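Local structure of lipoprotein (Colwellia psychrerythraea, 3O0Y) at residues Leu165-Arg170 with His218-Val223; Ser361-Tyr366 with Thr434-Glu439; Val480-Gly485 with Phe492-Arg497. The protein is of unknown function but is a putative lipoprotein of the DUF885 family, placed in the peptidase MA clan, which is consistent with a peptidase-like fold. One frame throughout, in Å; residues are numbered along the deposited sequence.

Overall arrangement
From the N terminus, contact 1 comes first. It ties helix 161-172 to helix 219-228 and closes a loop of 47 residues that is mostly helical. Contact 2, farther along, joins helix 353-373 to helix 432-439, and the 67 residues between segments 361-366 and 434-439 carry the three strands of the small mixed sheet. Contact 3 closes the short connection between helices 467-483 and 491-515, with six residues between its segments. The three follow in series, and none nests in or crosses another. Contacts 2 and 3 are neighbours, with centres 12 Å apart, and touch through Tyr-437 and Ala-481 and through Thr-434 and Arg-497. Contact 1 stands apart, its centre 33 Å from that of contact 2.

Contact 1 of 3, residues Leu165-Arg170 with His218-Val223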
ATOM      1  N   LEU A 165       3.435  26.168 -12.679  1.00  9.67           N
ATOM      2  CA  LEU A 165       4.005  25.889 -13.984  1.00 11.29           C
ATOM      3  C   LEU A 165       4.576  24.454 -14.014  1.00 11.09           C
ATOM      4  O   LEU A 165       4.468  23.758 -15.026  1.00 11.86           O
ATOM      5  CB  LEU A 165       5.062  26.914 -14.348  1.00 12.62           C
ATOM      6  CG  LEU A 165       4.533  28.334 -14.713  1.00 12.99           C
ATOM      7  CD1 LEU A 165       5.679  29.343 -14.823  1.00 20.23           C
ATOM      8  CD2 LEU A 165       3.695  28.317 -16.008  1.00 15.46           C
ATOM      9  N   ASP A 166       5.132  23.977 -12.917  1.00 11.58           N
ATOM     10  CA  ASP A 166       5.520  22.538 -12.873  1.00 11.59           C
ATOM     11  C   ASP A 166       4.367  21.529 -13.127  1.00 12.03           C
ATOM     12  O   ASP A 166       4.535  20.457 -13.784  1.00 12.22           O
ATOM     13  CB  ASP A 166       6.139  22.175 -11.540  1.00 12.61           C
ATOM     14  CG  ASP A 166       7.498  22.845 -11.271  1.00 13.43           C
ATOM     15  OD1 ASP A 166       8.144  23.334 -12.202  1.00 15.85           O
ATOM     16  OD2 ASP A 166       7.889  22.919 -10.070  1.00 14.64           O
ATOM     17  N   TYR A 167       3.183  21.889 -12.637  1.00 10.26           N
ATOM     18  CA  TYR A 167       1.961  21.085 -12.838  1.00  9.67           C
ATOM     19  C   TYR A 167       1.570  21.080 -14.310  1.00 11.00           C
ATOM     20  O   TYR A 167       1.295  20.028 -14.885  1.00  8.75           O
ATOM     21  CB  TYR A 167       0.868  21.682 -11.932  1.00  9.43           C
ATOM     22  CG  TYR A 167      -0.434  20.979 -11.779  1.00 10.91           C
ATOM     23  CD1 TYR A 167      -0.580  19.953 -10.866  1.00 12.08           C
ATOM     24  CD2 TYR A 167      -1.541  21.327 -12.567  1.00 12.42           C
ATOM     25  CE1 TYR A 167      -1.865  19.366 -10.619  1.00  9.18           C
ATOM     26  CE2 TYR A 167      -2.809  20.770 -12.311  1.00 11.34           C
ATOM     27  CZ  TYR A 167      -2.941  19.758 -11.392  1.00 10.57           C
ATOM     28  OH  TYR A 167      -4.165  19.174 -11.164  1.00 12.84           O
ATOM     29  N   ILE A 168       1.656  22.249 -14.950  1.00 10.41           N
ATOM     30  CA  ILE A 168       1.331  22.386 -16.359  1.00 10.11           C
ATOM     31  C   ILE A 168       2.273  21.590 -17.242  1.00 10.09           C
ATOM     32  O   ILE A 168       1.850  20.902 -18.197  1.00 10.71           O
ATOM     33  CB  ILE A 168       1.260  23.901 -16.737  1.00  9.62           C
ATOM     34  CG1 ILE A 168      -0.002  24.482 -16.111  1.00 10.43           C
ATOM     35  CG2 ILE A 168       1.259  24.110 -18.267  1.00 10.29           C
ATOM     36  CD1 ILE A 168       0.063  26.021 -15.951  1.00 10.88           C
ATOM     37  N   VAL A 169       3.548  21.720 -16.935  1.00 10.90           N
ATOM     38  CA  VAL A 169       4.606  21.039 -17.675  1.00 11.60           C
ATOM     39  C   VAL A 169       4.439  19.502 -17.564  1.00 11.39           C
ATOM     40  O   VAL A 169       4.636  18.763 -18.538  1.00 11.10           O
ATOM     41  CB  VAL A 169       5.954  21.525 -17.202  1.00 12.38           C
ATOM     42  CG1 VAL A 169       7.051  20.627 -17.702  1.00 14.12           C
ATOM     43  CG2 VAL A 169       6.129  23.011 -17.684  1.00 14.23           C
ATOM     44  N   ARG A 170       4.073  19.053 -16.371  1.00 10.15           N
ATOM     45  CA  ARG A 170       3.798  17.610 -16.190  1.00 11.11           C
ATOM     46  C   ARG A 170       2.630  17.135 -17.032  1.00 11.36           C
ATOM     47  O   ARG A 170       2.730  16.109 -17.752  1.00 11.29           O
ATOM     48  CB  ARG A 170       3.600  17.310 -14.691  1.00 11.19           C
ATOM     49  CG  ARG A 170       4.961  17.150 -14.018  1.00 11.56           C
ATOM     50  CD  ARG A 170       4.832  16.586 -12.594  1.00 11.98           C
ATOM     51  NE  ARG A 170       6.081  15.970 -12.120  1.00 10.79           N
ATOM     52  CZ  ARG A 170       6.375  15.776 -10.843  1.00 14.93           C
ATOM     53  NH1 ARG A 170       5.507  16.081  -9.887  1.00  9.07           N
ATOM     54  NH2 ARG A 170       7.514  15.191 -10.531  1.00 14.16           N
ATOM     55  N   HIS A 218     -12.681  18.667 -15.248  1.00 13.20           N
ATOM     56  CA  HIS A 218     -11.905  17.522 -14.816  1.00 12.79           C
ATOM     57  C   HIS A 218     -11.281  17.802 -13.434  1.00 12.05           C
ATOM     58  O   HIS A 218     -10.893  18.957 -13.102  1.00 12.80           O
ATOM     59  CB  HIS A 218     -10.819  17.212 -15.828  1.00 12.71           C
ATOM     60  CG  HIS A 218     -10.220  15.856 -15.651  1.00 16.36           C
ATOM     61  ND1 HIS A 218      -9.133  15.621 -14.819  1.00 14.08           N
ATOM     62  CD2 HIS A 218     -10.571  14.658 -16.185  1.00 17.24           C
ATOM     63  CE1 HIS A 218      -8.870  14.318 -14.833  1.00 18.45           C
ATOM     64  NE2 HIS A 218      -9.726  13.710 -15.650  1.00 15.74           N
ATOM     65  N   PRO A 219     -11.051  16.728 -12.630  1.00 13.36           N
ATOM     66  CA  PRO A 219     -10.383  17.011 -11.357  1.00 12.23           C
ATOM     67  C   PRO A 219      -9.029  17.673 -11.466  1.00 10.88           C
ATOM     68  O   PRO A 219      -8.640  18.414 -10.558  1.00 12.64           O
ATOM     69  CB  PRO A 219     -10.278  15.633 -10.716  1.00 14.64           C
ATOM     70  CG  PRO A 219     -11.470  14.919 -11.218  1.00 14.20           C
ATOM     71  CD  PRO A 219     -11.675  15.377 -12.613  1.00 14.73           C
ATOM     72  N   PHE A 220      -8.291  17.398 -12.516  1.00 11.13           N
ATOM     73  CA  PHE A 220      -7.003  18.098 -12.687  1.00 11.19           C
ATOM     74  C   PHE A 220      -7.208  19.624 -12.641  1.00 11.89           C
ATOM     75  O   PHE A 220      -6.376  20.355 -12.111  1.00 10.79           O
ATOM     76  CB  PHE A 220      -6.351  17.726 -14.016  1.00 11.45           C
ATOM     77  CG  PHE A 220      -5.405  16.513 -13.974  1.00  9.52           C
ATOM     78  CD1 PHE A 220      -4.442  16.352 -13.021  1.00 13.53           C
ATOM     79  CD2 PHE A 220      -5.468  15.575 -15.023  1.00 13.79           C
ATOM     80  CE1 PHE A 220      -3.548  15.262 -13.077  1.00 12.09           C
ATOM     81  CE2 PHE A 220      -4.599  14.509 -15.073  1.00 11.99           C
ATOM     82  CZ  PHE A 220      -3.642  14.358 -14.099  1.00 13.25           C
ATOM     83  N   VAL A 221      -8.248  20.106 -13.340  1.00 11.74           N
ATOM     84  CA  VAL A 221      -8.637  21.552 -13.314  1.00 10.36           C
ATOM     85  C   VAL A 221      -9.206  21.996 -11.964  1.00 10.30           C
ATOM     86  O   VAL A 221      -8.798  23.019 -11.412  1.00 11.57           O
ATOM     87  CB  VAL A 221      -9.671  21.861 -14.364  1.00 11.00           C
ATOM     88  CG1 VAL A 221      -9.974  23.392 -14.338  1.00 13.29           C
ATOM     89  CG2 VAL A 221      -9.179  21.369 -15.730  1.00 10.64           C
ATOM     90  N   ASN A 222     -10.180  21.267 -11.434  1.00 10.37           N
ATOM     91  CA  ASN A 222     -10.816  21.679 -10.189  1.00 12.43           C
ATOM     92  C   ASN A 222      -9.871  21.716  -8.971  1.00 12.04           C
ATOM     93  O   ASN A 222      -9.947  22.622  -8.127  1.00 11.96           O
ATOM     94  CB  ASN A 222     -12.067  20.811  -9.944  1.00 14.33           C
ATOM     95  CG  ASN A 222     -13.227  21.105 -10.929  1.00 20.51           C
ATOM     96  OD1 ASN A 222     -14.072  20.233 -11.188  1.00 30.53           O
ATOM     97  ND2 ASN A 222     -13.294  22.303 -11.415  1.00 21.38           N
ATOM     98  N   VAL A 223      -8.971  20.729  -8.868  1.00 11.24           N
ATOM     99  CA  VAL A 223      -7.947  20.772  -7.860  1.00 12.80           C
ATOM    100  C   VAL A 223      -7.056  21.968  -8.053  1.00 10.61           C
ATOM    101  O   VAL A 223      -6.715  22.661  -7.118  1.00 12.85           O
ATOM    102  CB  VAL A 223      -7.089  19.465  -7.914  1.00 12.74           C
ATOM    103  CG1 VAL A 223      -5.845  19.662  -7.018  1.00 16.93           C
ATOM    104  CG2 VAL A 223      -8.030  18.254  -7.504  1.00 14.11           C
TER
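Tyr-167 reaches from helix 161-172 to the first turn of helix 219-228, where its hydroxyl meets Phe-220. The CG of Tyr-167 lies anti to the backbone N (chi1 -172°), and this sends the ring across the space between the helices with OH leading. The two aromatic side chains cross obliquely and do not stack. Tyr-167 OH sits at the edge of the Phe-220 ring, 3.4 Å from Phe-220 CD1. The ring carbons stay farther apart, with Tyr-167 CZ 4.1 Å from Phe-220 CD1. Val-223 adds a looser touch, its CB 4.4 Å from Tyr-167 OH.

Tyr-167 OH donates a hydrogen bond of 2.7 Å to Phe-220 O. The donor lies in the carbonyl plane, on a lone pair, with a C=O...O angle of 117°. The acceptor is also near the plane of the tyrosine ring. At the start of the same helix, His-218 is the N-cap. Its ND1 accepts from Phe-220 N at 3.0 Å. The ring of Phe-224 meets that of Tyr-167, and Pro-149 and Val-250 touch Phe-220. Phe-220 is thus held at its N by the cap and at its O by the tyrosine, and the buried phenol has a backbone partner within an otherwise largely apolar contact.

Contact 2 of 3, residues Ser361-Tyr366 with Thr434-Glu439; sequences SDINGY and TLTYHE
Thr-436 packs against Ile-363 and Tyr-366, where the helical segments 361-366 and 434-439 approach to 9.9 Å between axes at a crossing angle of -55°. The packing contacts divide between the two threonine branches: the methyl faces Tyr-366 and the hydroxyl oxygen faces Ile-363. With Thr-436 OG1 beside the backbone N (chi1 -62°), its methyl CG2 lies anti to that N and meets Tyr-366 CB at 4.0 Å. Thr-436 OG1 lies 3.8 Å from Ile-363 CG1. Tyr-437 CE1 is a little farther, 4.4 Å from Tyr-366 CB.

No direct hydrogen bond joins the segments. Thr-436 OG1 is hydrogen-bonded to Tyr-417 OH and to Leu-432 O. A single water bridges the two helices: it donates to Tyr-366 O at 2.8 Å and accepts from Tyr-437 OH at 2.7 Å. This water lies at the edge of the Tyr-437 ring, in its plane. Putting an alanine in place of Thr-436 would probably open a gap beside Ile-363 and Tyr-366 and deprive the Tyr-417 hydroxyl of this partner.

Helix 432-439 ends in the pair His-438 and Glu-439, and His-444 and His-445 follow shortly after. This is consistent with the family's place in a peptidase clan.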
ATOM      1  N   SER A 361     -15.654  12.414  14.471  1.00  8.02           N
ATOM      2  CA  SER A 361     -15.356  12.725  15.875  1.00  8.94           C
ATOM      3  C   SER A 361     -14.979  11.483  16.625  1.00  7.32           C
ATOM      4  O   SER A 361     -14.068  11.489  17.477  1.00  8.45           O
ATOM      5  CB  SER A 361     -16.538  13.404  16.591  1.00 10.85           C
ATOM      6  OG  SER A 361     -16.756  14.622  15.855  1.00 19.44           O
ATOM      7  N   ASP A 362     -15.702  10.417  16.356  1.00  6.26           N
ATOM      8  CA  ASP A 362     -15.354   9.128  16.986  1.00  6.74           C
ATOM      9  C   ASP A 362     -13.945   8.667  16.643  1.00  6.65           C
ATOM     10  O   ASP A 362     -13.141   8.272  17.557  1.00  7.96           O
ATOM     11  CB  ASP A 362     -16.344   8.006  16.607  1.00  6.85           C
ATOM     12  CG  ASP A 362     -17.735   8.153  17.292  1.00 10.93           C
ATOM     13  OD1 ASP A 362     -17.919   8.970  18.277  1.00 10.55           O
ATOM     14  OD2 ASP A 362     -18.656   7.394  16.852  1.00 12.94           O
ATOM     15  N   ILE A 363     -13.602   8.709  15.357  1.00  5.88           N
ATOM     16  CA  ILE A 363     -12.222   8.402  14.913  1.00  9.31           C
ATOM     17  C   ILE A 363     -11.174   9.217  15.626  1.00  9.49           C
ATOM     18  O   ILE A 363     -10.171   8.679  16.136  1.00  9.36           O
ATOM     19  CB  ILE A 363     -11.973   8.708  13.430  1.00  9.61           C
ATOM     20  CG1 ILE A 363     -12.559   7.644  12.635  1.00 11.59           C
ATOM     21  CG2 ILE A 363     -10.381   8.708  13.162  1.00 16.05           C
ATOM     22  CD1 ILE A 363     -12.469   8.034  11.092  1.00  7.72           C
ATOM     23  N   ASN A 364     -11.378  10.521  15.667  1.00  9.70           N
ATOM     24  CA  ASN A 364     -10.431  11.382  16.297  1.00 10.21           C
ATOM     25  C   ASN A 364     -10.289  11.052  17.800  1.00 11.86           C
ATOM     26  O   ASN A 364      -9.190  11.047  18.328  1.00 11.00           O
ATOM     27  CB  ASN A 364     -10.705  12.885  15.984  1.00 13.39           C
ATOM     28  CG  ASN A 364     -10.278  13.252  14.516  1.00 12.05           C
ATOM     29  OD1 ASN A 364      -9.129  13.182  14.268  1.00 17.68           O
ATOM     30  ND2 ASN A 364     -11.233  13.312  13.498  1.00 23.51           N
ATOM     31  N   GLY A 365     -11.382  10.747  18.477  1.00  9.80           N
ATOM     32  CA  GLY A 365     -11.347  10.329  19.837  1.00  8.22           C
ATOM     33  C   GLY A 365     -10.597   9.008  20.036  1.00  7.78           C
ATOM     34  O   GLY A 365      -9.857   8.844  21.040  1.00  7.91           O
ATOM     35  N   TYR A 366     -10.786   8.079  19.111  1.00  7.35           N
ATOM     36  CA  TYR A 366     -10.079   6.815  19.223  1.00  6.23           C
ATOM     37  C   TYR A 366      -8.569   7.025  19.152  1.00  7.56           C
ATOM     38  O   TYR A 366      -7.805   6.333  19.870  1.00  6.63           O
ATOM     39  CB  TYR A 366     -10.509   5.782  18.184  1.00  6.51           C
ATOM     40  CG  TYR A 366     -11.959   5.351  18.198  1.00  6.02           C
ATOM     41  CD1 TYR A 366     -12.691   5.301  19.378  1.00  7.43           C
ATOM     42  CD2 TYR A 366     -12.599   5.019  17.009  1.00  6.22           C
ATOM     43  CE1 TYR A 366     -14.031   4.937  19.356  1.00 10.75           C
ATOM     44  CE2 TYR A 366     -13.936   4.622  16.973  1.00  6.94           C
ATOM     45  CZ  TYR A 366     -14.655   4.593  18.166  1.00  8.59           C
ATOM     46  OH  TYR A 366     -15.997   4.192  18.216  1.00  8.98           O
ATOM     47  N   THR A 434     -10.942  -0.843  15.011  1.00  6.46           N
ATOM     48  CA  THR A 434      -9.834  -1.642  14.500  1.00  5.07           C
ATOM     49  C   THR A 434      -9.211  -0.996  13.271  1.00  6.76           C
ATOM     50  O   THR A 434      -7.983  -0.998  13.085  1.00  7.12           O
ATOM     51  CB  THR A 434     -10.203  -3.117  14.310  1.00  6.08           C
ATOM     52  OG1 THR A 434      -8.974  -3.882  14.383  1.00  5.82           O
ATOM     53  CG2 THR A 434     -11.011  -3.357  13.005  1.00  7.34           C
ATOM     54  N   LEU A 435     -10.063  -0.408  12.424  1.00  6.11           N
ATOM     55  CA  LEU A 435      -9.572   0.288  11.210  1.00  5.23           C
ATOM     56  C   LEU A 435      -8.685   1.447  11.624  1.00  7.14           C
ATOM     57  O   LEU A 435      -7.628   1.698  11.029  1.00  7.63           O
ATOM     58  CB  LEU A 435     -10.711   0.746  10.367  1.00  7.63           C
ATOM     59  CG  LEU A 435     -10.331   1.487   9.093  1.00  5.98           C
ATOM     60  CD1 LEU A 435      -9.558   0.463   8.174  1.00 11.93           C
ATOM     61  CD2 LEU A 435     -11.584   2.044   8.417  1.00  6.94           C
ATOM     62  N   THR A 436      -9.115   2.146  12.667  1.00  5.84           N
ATOM     63  CA  THR A 436      -8.424   3.330  13.113  1.00  7.24           C
ATOM     64  C   THR A 436      -7.056   2.994  13.757  1.00  7.10           C
ATOM     65  O   THR A 436      -6.030   3.724  13.560  1.00  6.93           O
ATOM     66  CB  THR A 436      -9.311   4.143  14.042  1.00  7.20           C
ATOM     67  OG1 THR A 436     -10.491   4.581  13.337  1.00  7.87           O
ATOM     68  CG2 THR A 436      -8.560   5.283  14.698  1.00  6.52           C
ATOM     69  N   TYR A 437      -7.009   1.867  14.477  1.00  6.82           N
ATOM     70  CA  TYR A 437      -5.735   1.396  14.975  1.00  7.55           C
ATOM     71  C   TYR A 437      -4.810   0.935  13.916  1.00  7.48           C
ATOM     72  O   TYR A 437      -3.580   1.168  13.980  1.00  8.72           O
ATOM     73  CB  TYR A 437      -5.938   0.353  16.081  1.00  6.14           C
ATOM     74  CG  TYR A 437      -6.845   0.772  17.225  1.00  6.08           C
ATOM     75  CD1 TYR A 437      -6.886   2.078  17.723  1.00  6.63           C
ATOM     76  CD2 TYR A 437      -7.727  -0.137  17.801  1.00  5.11           C
ATOM     77  CE1 TYR A 437      -7.724   2.435  18.698  1.00  7.93           C
ATOM     78  CE2 TYR A 437      -8.521   0.215  18.821  1.00  6.20           C
ATOM     79  CZ  TYR A 437      -8.555   1.495  19.271  1.00  7.24           C
ATOM     80  OH  TYR A 437      -9.465   1.875  20.274  1.00  7.99           O
ATOM     81  N   HIS A 438      -5.353   0.278  12.890  1.00  6.80           N
ATOM     82  CA  HIS A 438      -4.603  -0.193  11.775  1.00  7.95           C
ATOM     83  C   HIS A 438      -3.974   0.925  10.956  1.00  5.68           C
ATOM     84  O   HIS A 438      -2.758   0.866  10.656  1.00  5.52           O
ATOM     85  CB  HIS A 438      -5.559  -0.939  10.897  1.00  9.48           C
ATOM     86  CG  HIS A 438      -4.935  -1.549   9.683  1.00 13.36           C
ATOM     87  ND1 HIS A 438      -4.696  -0.870   8.530  1.00 20.17           N
ATOM     88  CD2 HIS A 438      -4.371  -2.777   9.503  1.00 24.19           C
ATOM     89  CE1 HIS A 438      -4.238  -1.684   7.604  1.00 15.04           C
ATOM     90  NE2 HIS A 438      -3.931  -2.831   8.189  1.00 28.01           N
ATOM     91  N   GLU A 439      -4.750   1.979  10.699  1.00  4.81           N
ATOM     92  CA  GLU A 439      -4.306   3.044   9.790  1.00  5.78           C
ATOM     93  C   GLU A 439      -3.427   4.052  10.473  1.00  7.42           C
ATOM     94  O   GLU A 439      -2.488   4.635   9.875  1.00  8.88           O
ATOM     95  CB  GLU A 439      -5.477   3.702   9.097  1.00  5.83           C
ATOM     96  CG  GLU A 439      -6.360   2.806   8.166  1.00  6.89           C
ATOM     97  CD  GLU A 439      -5.683   2.200   6.995  1.00 13.21           C
ATOM     98  OE1 GLU A 439      -4.512   2.444   6.761  1.00 10.44           O
ATOM     99  OE2 GLU A 439      -6.391   1.434   6.310  1.00 12.66           O
TER
HETATM  100  O   HOH W   1      -9.101   4.348  21.293  1.00  6.78           O

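Contact 3 of 3, residues Val480-Gly485 with Phe492-Arg497; sequences VAYELG and FGDLGR
Asp-494 OD1, which lies against the Tyr-482 ring across the contact, is gripped by two nitrogens of Arg-497. Arg-497 NH2 comes to Asp-494 OD1 at 2.8 Å on its syn lone pair, as part of a salt bridge. Arg-497 NE reaches the same oxygen at 2.9 Å, nearly along its C-O axis. Both bonds lie close to the guanidinium plane but are bent, the first at 142°. Asp-494 and Arg-497 are about one turn apart on the same helix. The arginine chain bends at chi3 (72°) to turn its guanidinium back to the aspartate.

One face of that guanidinium rests on Tyr-482. The group stacks on the ring with centres 4.4 Å apart and planes at 25°. Arg-497 NH2 lies over the ring face toward its rim, 3.6 Å from Tyr-482 CG. The carboxylate is nearly parallel to the ring, and Asp-494 OD1 comes within 3.3 Å of Tyr-482 CD1. The salt bridge thus fixes the rotation of the guanidinium. The aspartate probably offsets the charge placed on the aromatic face.

Arg-497 also touches Tyr-487, and its NH1 is hydrogen-bonded to a bound Tris molecule, probably from the crystallisation liquor. Helix 467-483 closes in a Schellman motif at Gly-485, where Gly-485 N bonds to Tyr-482 O. The guanidinium-ring stack joins two consecutive helices across the short turn that links them, close to the Schellman end of the first.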
ATOM      1  N   VAL A 480      -2.412  -5.730  19.574  1.00  6.71           N
ATOM      2  CA  VAL A 480      -1.861  -5.006  20.702  1.00  6.34           C
ATOM      3  C   VAL A 480      -2.876  -3.999  21.275  1.00  6.73           C
ATOM      4  O   VAL A 480      -2.925  -3.817  22.482  1.00  5.86           O
ATOM      5  CB  VAL A 480      -0.569  -4.231  20.336  1.00  8.27           C
ATOM      6  CG1 VAL A 480      -0.096  -3.350  21.596  1.00 13.35           C
ATOM      7  CG2 VAL A 480       0.535  -5.222  20.072  1.00 15.95           C
ATOM      8  N   ALA A 481      -3.677  -3.312  20.421  1.00  6.50           N
ATOM      9  CA  ALA A 481      -4.668  -2.361  20.934  1.00  7.03           C
ATOM     10  C   ALA A 481      -5.638  -3.105  21.882  1.00  5.34           C
ATOM     11  O   ALA A 481      -6.016  -2.568  22.925  1.00  6.24           O
ATOM     12  CB  ALA A 481      -5.411  -1.721  19.769  1.00  7.31           C
ATOM     13  N   TYR A 482      -6.037  -4.326  21.529  1.00  6.01           N
ATOM     14  CA  TYR A 482      -6.850  -5.180  22.433  1.00  5.45           C
ATOM     15  C   TYR A 482      -6.132  -5.471  23.747  1.00  5.66           C
ATOM     16  O   TYR A 482      -6.680  -5.279  24.851  1.00  4.99           O
ATOM     17  CB  TYR A 482      -7.298  -6.492  21.732  1.00  5.45           C
ATOM     18  CG  TYR A 482      -8.014  -7.414  22.688  1.00  3.70           C
ATOM     19  CD1 TYR A 482      -9.379  -7.271  22.935  1.00  6.59           C
ATOM     20  CD2 TYR A 482      -7.314  -8.287  23.490  1.00  4.98           C
ATOM     21  CE1 TYR A 482     -10.047  -8.027  23.892  1.00  5.11           C
ATOM     22  CE2 TYR A 482      -7.969  -9.099  24.372  1.00  7.67           C
ATOM     23  CZ  TYR A 482      -9.325  -8.931  24.649  1.00  8.84           C
ATOM     24  OH  TYR A 482      -9.937  -9.629  25.674  1.00  9.04           O
ATOM     25  N   GLU A 483      -4.872  -5.887  23.647  1.00  5.76           N
ATOM     26  CA  GLU A 483      -4.048  -6.169  24.850  1.00  6.80           C
ATOM     27  C   GLU A 483      -3.781  -4.978  25.730  1.00  6.56           C
ATOM     28  O   GLU A 483      -3.469  -5.170  26.870  1.00  6.05           O
ATOM     29  CB  GLU A 483      -2.727  -6.830  24.441  1.00  7.44           C
ATOM     30  CG  GLU A 483      -2.882  -8.179  23.754  1.00  8.55           C
ATOM     31  CD  GLU A 483      -1.566  -8.671  23.096  1.00 10.83           C
ATOM     32  OE1 GLU A 483      -0.525  -7.910  23.029  1.00 12.07           O
ATOM     33  OE2 GLU A 483      -1.618  -9.799  22.557  1.00 12.07           O
ATOM     34  N   LEU A 484      -3.963  -3.773  25.203  1.00  7.81           N
ATOM     35  CA  LEU A 484      -3.851  -2.523  25.971  1.00  6.24           C
ATOM     36  C   LEU A 484      -5.199  -2.097  26.531  1.00  7.67           C
ATOM     37  O   LEU A 484      -5.281  -1.078  27.199  1.00  8.75           O
ATOM     38  CB  LEU A 484      -3.341  -1.416  25.050  1.00  8.52           C
ATOM     39  CG  LEU A 484      -1.847  -1.382  24.779  1.00  9.95           C
ATOM     40  CD1 LEU A 484      -1.578  -0.418  23.609  1.00 13.84           C
ATOM     41  CD2 LEU A 484      -1.114  -0.984  26.053  1.00 11.17           C
ATOM     42  N   GLY A 485      -6.271  -2.848  26.234  1.00  6.91           N
ATOM     43  CA  GLY A 485      -7.599  -2.589  26.818  1.00  9.04           C
ATOM     44  C   GLY A 485      -8.450  -1.632  26.059  1.00  8.13           C
ATOM     45  O   GLY A 485      -9.444  -1.190  26.607  1.00 10.04           O
ATOM     46  N   PHE A 492     -18.664  -5.794  20.933  1.00  4.52           N
ATOM     47  CA  PHE A 492     -18.917  -5.713  19.482  1.00  5.52           C
ATOM     48  C   PHE A 492     -17.756  -5.114  18.726  1.00  5.21           C
ATOM     49  O   PHE A 492     -17.434  -5.596  17.636  1.00  5.67           O
ATOM     50  CB  PHE A 492     -20.247  -5.056  19.186  1.00  6.49           C
ATOM     51  CG  PHE A 492     -21.423  -5.837  19.739  1.00  5.11           C
ATOM     52  CD1 PHE A 492     -21.849  -6.962  19.144  1.00  8.23           C
ATOM     53  CD2 PHE A 492     -22.040  -5.445  20.907  1.00  5.60           C
ATOM     54  CE1 PHE A 492     -22.932  -7.693  19.627  1.00  8.15           C
ATOM     55  CE2 PHE A 492     -23.107  -6.185  21.435  1.00  8.55           C
ATOM     56  CZ  PHE A 492     -23.538  -7.321  20.797  1.00  8.37           C
ATOM     57  N   GLY A 493     -17.082  -4.106  19.296  1.00  6.40           N
ATOM     58  CA  GLY A 493     -15.832  -3.628  18.678  1.00  6.27           C
ATOM     59  C   GLY A 493     -14.781  -4.704  18.601  1.00  6.27           C
ATOM     60  O   GLY A 493     -14.024  -4.796  17.649  1.00  6.40           O
ATOM     61  N   ASP A 494     -14.721  -5.555  19.632  1.00  5.27           N
ATOM     62  CA  ASP A 494     -13.810  -6.683  19.622  1.00  5.51           C
ATOM     63  C   ASP A 494     -14.129  -7.631  18.502  1.00  5.39           C
ATOM     64  O   ASP A 494     -13.259  -8.083  17.784  1.00  4.64           O
ATOM     65  CB  ASP A 494     -13.864  -7.404  20.984  1.00  6.66           C
ATOM     66  CG  ASP A 494     -12.737  -8.378  21.197  1.00  9.23           C
ATOM     67  OD1 ASP A 494     -11.628  -8.196  20.634  1.00  9.34           O
ATOM     68  OD2 ASP A 494     -12.946  -9.350  22.014  1.00 10.25           O
ATOM     69  N   LEU A 495     -15.389  -7.908  18.306  1.00  5.58           N
ATOM     70  CA  LEU A 495     -15.783  -8.670  17.113  1.00  5.98           C
ATOM     71  C   LEU A 495     -15.414  -8.043  15.807  1.00  7.27           C
ATOM     72  O   LEU A 495     -15.021  -8.768  14.867  1.00  7.37           O
ATOM     73  CB  LEU A 495     -17.294  -8.964  17.146  1.00  5.95           C
ATOM     74  CG  LEU A 495     -17.827  -9.988  18.144  1.00  6.66           C
ATOM     75  CD1 LEU A 495     -19.371  -9.947  18.296  1.00  5.37           C
ATOM     76  CD2 LEU A 495     -17.375 -11.440  17.700  1.00  5.84           C
ATOM     77  N   GLY A 496     -15.465  -6.721  15.738  1.00  7.17           N
ATOM     78  CA  GLY A 496     -14.977  -6.030  14.562  1.00  6.66           C
ATOM     79  C   GLY A 496     -13.451  -6.227  14.332  1.00  6.75           C
ATOM     80  O   GLY A 496     -13.016  -6.438  13.183  1.00  7.01           O
ATOM     81  N   ARG A 497     -12.669  -6.176  15.409  1.00  6.66           N
ATOM     82  CA  ARG A 497     -11.277  -6.483  15.331  1.00  5.55           C
ATOM     83  C   ARG A 497     -11.037  -7.893  14.842  1.00  4.35           C
ATOM     84  O   ARG A 497     -10.242  -8.090  13.915  1.00  7.09           O
ATOM     85  CB  ARG A 497     -10.576  -6.339  16.661  1.00  6.25           C
ATOM     86  CG  ARG A 497      -9.173  -6.818  16.718  1.00  8.19           C
ATOM     87  CD  ARG A 497      -8.676  -6.735  18.187  1.00  8.91           C
ATOM     88  NE  ARG A 497      -9.285  -7.741  19.038  1.00  8.04           N
ATOM     89  CZ  ARG A 497      -8.768  -8.940  19.343  1.00  8.50           C
ATOM     90  NH1 ARG A 497      -7.665  -9.351  18.843  1.00 11.64           N
ATOM     91  NH2 ARG A 497      -9.306  -9.693  20.290  1.00  8.83           N
TER